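Local atomic coordinates of tryptophanyl-tRNA synthetase (Mycoplasma pneumoniae, PDB entry 2YY5), a protein that probably catalyses the ATP-dependent attachment of tryptophan to its cognate tRNA, working as a homodimeric class I aminoacyl-tRNA synthetase. Residues 103-108 against 161-166. The protein carries 1 engineered substitution. Numbering follows the deposited sequence.
Sequences GELQRM and LELTRD
The carboxylate of Glu104 turns one face to Leu163. Methyl CD2 of Leu163 lies over that face, 4.1 Å from Glu104 CD and 3.8 Å from Glu104 OE2. This is van der Waals contact; no hydrogen bond joins 103-108 to 161-166. Both carboxylate oxygens have polar partners. The backbone N of Asn101, just before helix 102-106, bonds to OE1. Arg170, one turn beyond Asp166 on the facing helix, forms a salt bridge with OE2. A water also donates to Glu104 OE2 at 2.6 Å. The same water bonds weakly to Asp166 OD2 at 3.4 Å. Glu104 CG stands between its backbone N and carbonyl carbon (chi1 57°), and the extended chain beyond it carries the carboxylate across to Leu163 CD2.

Leu163 carries the apolar half. Its CG is anti to its backbone N (chi1 -153°), and its two methyls meet different neighbours. CD2 takes the Glu104 face, while CD1 lies 3.8 Å from Leu105 CD2. Met108 SD also approaches Leu163 CD1, at 4.3 Å. The Leu105 and Leu163 side chains cross at about a right angle. Leu105 also packs on Leu133 and Pro136 of helix 131-144, and on Thr130 of the second subunit. Met108 is the N-cap residue of helix 109-115, and its side chain lies about 11 Å from the bound tryptophanyl-adenylate analogue.

The contact joins helix 102-106 and Met108 to helix 158-175, within the class I catalytic region and beside the dimer interface. Leucine and methionine packing holds the buried side. The salt bridge from Arg170 probably offsets the charge of Glu104, which faces the like charge of Asp166. Glu104 OE2 and Asp166 OD2 stay 5.4 Å apart; the shared water spans the gap, though its bond to Asp166 is weak.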
loop_
_atom_site.group_PDB
_atom_site.type_symbol
_atom_site.label_atom_id
_atom_site.label_comp_id
_atom_site.label_asym_id
_atom_site.label_seq_id
_atom_site.Cartn_x
_atom_site.Cartn_y
_atom_site.Cartn_z
ATOM N N GLY B 103 6.587 14.302 4.833
ATOM C CA GLY B 103 7.092 15.575 4.356
ATOM C C GLY B 103 7.288 15.652 2.858
ATOM O O GLY B 103 6.709 16.514 2.211
ATOM N N GLU B 104 8.092 14.755 2.295
ATOM C CA GLU B 104 8.334 14.784 0.856
ATOM C C GLU B 104 7.069 14.539 0.042
ATOM O O GLU B 104 6.932 15.060 -1.068
ATOM C CB GLU B 104 9.420 13.770 0.464
ATOM C CG GLU B 104 9.142 12.326 0.848
ATOM C CD GLU B 104 10.334 11.414 0.571
ATOM O OE1 GLU B 104 10.303 10.240 0.998
ATOM O OE2 GLU B 104 11.303 11.868 -0.079
ATOM N N LEU B 105 6.142 13.759 0.591
ATOM C CA LEU B 105 4.906 13.473 -0.122
ATOM C C LEU B 105 3.946 14.655 -0.066
ATOM O O LEU B 105 3.181 14.888 -1.003
ATOM C CB LEU B 105 4.244 12.211 0.445
ATOM C CG LEU B 105 5.006 10.900 0.181
ATOM C CD1 LEU B 105 4.392 9.769 0.991
ATOM C CD2 LEU B 105 4.990 10.577 -1.317
ATOM N N GLN B 106 4.009 15.419 1.022
ATOM C CA GLN B 106 3.136 16.581 1.199
ATOM C C GLN B 106 3.522 17.805 0.378
ATOM O O GLN B 106 2.682 18.656 0.097
ATOM C CB GLN B 106 3.071 16.950 2.674
ATOM C CG GLN B 106 2.310 15.933 3.486
ATOM C CD GLN B 106 2.308 16.246 4.960
ATOM O OE1 GLN B 106 1.458 15.751 5.705
ATOM N NE2 GLN B 106 3.266 17.062 5.401
ATOM N N ARG B 107 4.794 17.898 0.002
ATOM C CA ARG B 107 5.259 19.023 -0.799
ATOM C C ARG B 107 5.002 18.795 -2.290
ATOM O O ARG B 107 5.199 19.705 -3.097
ATOM C CB ARG B 107 6.759 19.281 -0.574
ATOM C CG ARG B 107 7.110 20.025 0.711
ATOM C CD ARG B 107 7.067 19.100 1.907
ATOM N NE ARG B 107 7.506 19.720 3.157
ATOM C CZ ARG B 107 6.738 20.476 3.938
ATOM N NH1 ARG B 107 7.235 20.992 5.057
ATOM N NH2 ARG B 107 5.474 20.718 3.611
ATOM N N MET B 108 4.569 17.587 -2.660
ATOM C CA MET B 108 4.290 17.291 -4.068
ATOM C C MET B 108 3.253 18.288 -4.582
ATOM O O MET B 108 2.195 18.471 -3.978
ATOM C CB MET B 108 3.770 15.860 -4.234
ATOM C CG MET B 108 4.782 14.762 -3.927
ATOM S SD MET B 108 6.062 14.543 -5.190
ATOM C CE MET B 108 7.439 15.416 -4.437
ATOM N N LEU B 161 9.088 11.583 -11.133
ATOM C CA LEU B 161 10.313 10.914 -11.539
ATOM C C LEU B 161 11.448 11.258 -10.574
ATOM O O LEU B 161 12.284 10.416 -10.258
ATOM C CB LEU B 161 10.680 11.289 -12.976
ATOM C CG LEU B 161 10.357 10.157 -13.961
ATOM C CD1 LEU B 161 11.146 8.927 -13.572
ATOM C CD2 LEU B 161 8.861 9.833 -13.956
ATOM N N GLU B 162 11.462 12.491 -10.089
ATOM C CA GLU B 162 12.479 12.916 -9.142
ATOM C C GLU B 162 12.312 12.173 -7.811
ATOM O O GLU B 162 13.296 11.676 -7.260
ATOM C CB GLU B 162 12.392 14.429 -8.919
ATOM C CG GLU B 162 12.473 15.238 -10.212
ATOM C CD GLU B 162 12.321 16.743 -9.994
ATOM O OE1 GLU B 162 11.346 17.171 -9.330
ATOM O OE2 GLU B 162 13.173 17.501 -10.499
ATOM N N LEU B 163 11.077 12.087 -7.304
ATOM C CA LEU B 163 10.803 11.394 -6.035
ATOM C C LEU B 163 11.242 9.940 -6.177
ATOM O O LEU B 163 11.802 9.342 -5.255
ATOM C CB LEU B 163 9.302 11.427 -5.705
ATOM C CG LEU B 163 8.818 11.350 -4.244
ATOM C CD1 LEU B 163 7.470 10.624 -4.195
ATOM C CD2 LEU B 163 9.827 10.626 -3.373
ATOM N N THR B 164 10.988 9.384 -7.357
ATOM C CA THR B 164 11.342 8.005 -7.639
ATOM C C THR B 164 12.850 7.778 -7.623
ATOM O O THR B 164 13.321 6.738 -7.173
ATOM C CB THR B 164 10.781 7.569 -8.991
ATOM O OG1 THR B 164 9.354 7.666 -8.961
ATOM C CG2 THR B 164 11.179 6.143 -9.285
ATOM N N ARG B 165 13.607 8.744 -8.118
ATOM C CA ARG B 165 15.052 8.608 -8.121
ATOM C C ARG B 165 15.584 8.814 -6.707
ATOM O O ARG B 165 16.576 8.207 -6.324
ATOM C CB ARG B 165 15.681 9.621 -9.075
ATOM C CG ARG B 165 15.033 9.641 -10.450
ATOM C CD ARG B 165 15.862 10.437 -11.431
ATOM N NE ARG B 165 17.115 9.754 -11.716
ATOM C CZ ARG B 165 18.229 10.361 -12.097
ATOM N NH1 ARG B 165 19.324 9.649 -12.333
ATOM N NH2 ARG B 165 18.249 11.678 -12.232
ATOM N N ASP B 166 14.931 9.667 -5.923
ATOM C CA ASP B 166 15.384 9.897 -4.553
ATOM C C ASP B 166 15.177 8.633 -3.722
ATOM O O ASP B 166 16.027 8.272 -2.905
ATOM C CB ASP B 166 14.633 11.070 -3.901
ATOM C CG ASP B 166 14.870 12.390 -4.613
ATOM O OD1 ASP B 166 15.898 12.503 -5.324
ATOM O OD2 ASP B 166 14.035 13.316 -4.454
HETATM O O HOH W 1 12.550 13.784 -1.409
#